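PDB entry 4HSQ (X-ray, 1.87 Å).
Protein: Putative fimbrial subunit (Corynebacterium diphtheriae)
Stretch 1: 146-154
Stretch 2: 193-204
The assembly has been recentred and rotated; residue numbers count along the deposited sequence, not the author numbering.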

# COMPACT_ATOMS: atom_id res chain seq x y z
N HIS A 146 -2.04 0.06 5.99
CA HIS A 146 -1.14 1.19 6.23
C HIS A 146 -1.62 1.92 7.43
O HIS A 146 -2.82 2.00 7.63
CB HIS A 146 -1.05 2.15 5.03
CG HIS A 146 -0.30 1.60 3.85
ND1 HIS A 146 -0.91 0.75 2.94
CD2 HIS A 146 0.98 1.82 3.44
CE1 HIS A 146 0.01 0.47 2.03
NE2 HIS A 146 1.16 1.10 2.29
N GLY A 147 -0.71 2.56 8.16
CA GLY A 147 -1.12 3.35 9.32
C GLY A 147 -0.36 4.65 9.38
O GLY A 147 0.64 4.83 8.68
N LYS A 148 -0.85 5.56 10.19
CA LYS A 148 -0.15 6.83 10.39
C LYS A 148 0.82 6.73 11.56
O LYS A 148 0.54 6.04 12.53
CB LYS A 148 -1.15 7.95 10.66
CG LYS A 148 -2.03 8.20 9.46
CD LYS A 148 -2.73 9.55 9.60
CE LYS A 148 -4.22 9.44 9.46
NZ LYS A 148 -4.88 10.72 9.82
N LEU A 149 1.94 7.43 11.47
CA LEU A 149 2.91 7.47 12.53
C LEU A 149 3.02 8.92 13.01
O LEU A 149 3.52 9.77 12.29
CB LEU A 149 4.29 6.91 12.10
CG LEU A 149 5.40 7.05 13.17
CD1 LEU A 149 5.03 6.27 14.46
CD2 LEU A 149 6.73 6.60 12.62
N LYS A 150 2.51 9.18 14.23
CA LYS A 150 2.57 10.51 14.82
C LYS A 150 3.68 10.53 15.85
O LYS A 150 3.74 9.67 16.73
CB LYS A 150 1.20 10.84 15.47
CG LYS A 150 1.16 12.17 16.20
CD LYS A 150 -0.21 12.39 16.84
CE LYS A 150 -0.20 13.69 17.60
NZ LYS A 150 -1.55 14.14 18.00
N VAL A 151 4.56 11.52 15.75
CA VAL A 151 5.65 11.68 16.69
C VAL A 151 5.38 12.91 17.56
O VAL A 151 5.03 13.95 17.03
CB VAL A 151 7.01 11.76 15.96
CG1 VAL A 151 8.14 12.14 16.91
CG2 VAL A 151 7.31 10.44 15.27
N VAL A 152 5.50 12.77 18.89
CA VAL A 152 5.29 13.93 19.77
C VAL A 152 6.61 14.14 20.54
O VAL A 152 7.10 13.23 21.18
CB VAL A 152 4.02 13.87 20.65
CG1 VAL A 152 3.81 12.50 21.27
CG2 VAL A 152 3.98 14.98 21.70
N LYS A 153 7.21 15.33 20.36
CA LYS A 153 8.47 15.64 21.00
C LYS A 153 8.23 16.34 22.31
O LYS A 153 7.57 17.36 22.35
CB LYS A 153 9.36 16.47 20.10
CG LYS A 153 10.80 16.59 20.61
CD LYS A 153 11.48 15.23 20.47
CE LYS A 153 12.89 15.19 20.89
NZ LYS A 153 13.11 15.73 22.25
N LYS A 154 8.77 15.78 23.39
CA LYS A 154 8.56 16.35 24.71
C LYS A 154 9.85 16.57 25.46
O LYS A 154 10.89 16.02 25.12
CB LYS A 154 7.64 15.41 25.52
CG LYS A 154 6.18 15.45 25.06
CD LYS A 154 5.27 14.65 25.97
CE LYS A 154 3.82 14.98 25.67
NZ LYS A 154 2.89 14.09 26.41
N THR A 193 9.77 17.57 10.70
CA THR A 193 10.06 18.48 11.81
C THR A 193 8.84 18.61 12.71
O THR A 193 7.74 18.70 12.21
CB THR A 193 10.51 19.86 11.28
OG1 THR A 193 11.59 19.65 10.37
CG2 THR A 193 11.03 20.79 12.40
N THR A 194 9.04 18.62 14.05
CA THR A 194 7.90 18.80 14.94
C THR A 194 7.42 20.27 14.83
O THR A 194 8.25 21.19 14.71
CB THR A 194 8.22 18.37 16.37
OG1 THR A 194 9.30 19.15 16.88
CG2 THR A 194 8.54 16.86 16.46
N GLY A 195 6.11 20.45 14.75
CA GLY A 195 5.48 21.76 14.64
C GLY A 195 5.25 22.42 15.98
O GLY A 195 5.86 22.01 16.98
N ASP A 196 4.35 23.43 16.03
CA ASP A 196 4.08 24.21 17.26
C ASP A 196 3.52 23.36 18.41
O ASP A 196 3.79 23.67 19.57
CB ASP A 196 3.13 25.39 16.96
CG ASP A 196 3.69 26.42 15.98
OD1 ASP A 196 4.82 26.91 16.20
OD2 ASP A 196 2.97 26.77 15.02
N ASP A 197 2.78 22.28 18.09
CA ASP A 197 2.25 21.36 19.09
C ASP A 197 3.26 20.23 19.42
O ASP A 197 2.89 19.27 20.09
CB ASP A 197 0.91 20.78 18.61
CG ASP A 197 0.94 19.91 17.36
OD1 ASP A 197 2.02 19.77 16.75
OD2 ASP A 197 -0.12 19.33 17.02
N GLY A 198 4.50 20.35 18.96
CA GLY A 198 5.54 19.36 19.20
C GLY A 198 5.36 18.07 18.42
O GLY A 198 6.00 17.06 18.72
N THR A 199 4.53 18.09 17.37
CA THR A 199 4.26 16.86 16.61
C THR A 199 4.45 17.00 15.09
O THR A 199 4.51 18.09 14.53
CB THR A 199 2.78 16.36 16.85
OG1 THR A 199 1.85 17.06 16.00
CG2 THR A 199 2.34 16.40 18.30
N PHE A 200 4.49 15.85 14.44
CA PHE A 200 4.37 15.69 12.99
C PHE A 200 3.72 14.34 12.81
O PHE A 200 3.82 13.51 13.72
CB PHE A 200 5.70 15.80 12.20
CG PHE A 200 6.73 14.75 12.51
CD1 PHE A 200 6.65 13.48 11.94
CD2 PHE A 200 7.80 15.03 13.34
CE1 PHE A 200 7.61 12.51 12.22
CE2 PHE A 200 8.78 14.06 13.61
CZ PHE A 200 8.67 12.81 13.07
N THR A 201 3.07 14.12 11.68
CA THR A 201 2.47 12.83 11.39
C THR A 201 2.93 12.39 10.00
O THR A 201 2.86 13.16 9.05
CB THR A 201 0.92 12.90 11.49
OG1 THR A 201 0.56 13.25 12.83
CG2 THR A 201 0.26 11.58 11.14
N ILE A 202 3.42 11.15 9.91
CA ILE A 202 3.78 10.55 8.63
C ILE A 202 2.56 9.76 8.20
O ILE A 202 2.22 8.76 8.84
CB ILE A 202 5.07 9.67 8.71
CG1 ILE A 202 6.26 10.42 9.33
CG2 ILE A 202 5.42 9.08 7.30
CD1 ILE A 202 7.52 9.57 9.56
N ASP A 203 1.88 10.24 7.16
CA ASP A 203 0.74 9.56 6.55
C ASP A 203 1.24 8.99 5.19
O ASP A 203 1.32 9.71 4.19
CB ASP A 203 -0.45 10.54 6.39
CG ASP A 203 -1.72 9.91 5.83
OD1 ASP A 203 -1.67 8.74 5.39
OD2 ASP A 203 -2.77 10.56 5.87
N GLY A 204 1.72 7.75 5.17
CA GLY A 204 1.65 6.73 6.22
C GLY A 204 2.54 5.60 5.83
O GLY A 204 3.16 5.63 4.76

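The peptide bond before Gly 204 is cis, an uncommon link in a strand, and it lies at one end of the antiparallel pairing, where Gly 204 CA sits 3.3 Å from Gly 147 O. A CB placed ideally on Gly 204 would fall 2.7 Å from that same oxygen, so the close approach depends on the absence of a side chain.

Beyond this point the pair illustrates how antiparallel strands alternate. Leu 149 and Ile 202 exchange two nearly straight hydrogen bonds, Leu 149 N to Ile 202 O at 3.0 Å and Ile 202 N to Leu 149 O at 2.8 Å. Val 151 and Phe 200 repeat the motif less evenly: Val 151 N to Phe 200 O measures 2.9 Å, whereas Phe 200 N to Val 151 O stretches to 3.3 Å and bends. The side chains of these four residues share one face of the sheet, where Val 151 CB packs over the Phe 200 ring, 3.8 Å from its centroid.

The other face carries Lys 150 with Thr 201 and Val 152 with Thr 199; Val 152 CB lies 3.8 Å from Thr 199 CG2. The ladder ends at a type I turn, Gly 195 to Gly 198, whose last residue accepts a short bond, Lys 153 N to Gly 198 O, 2.7 Å.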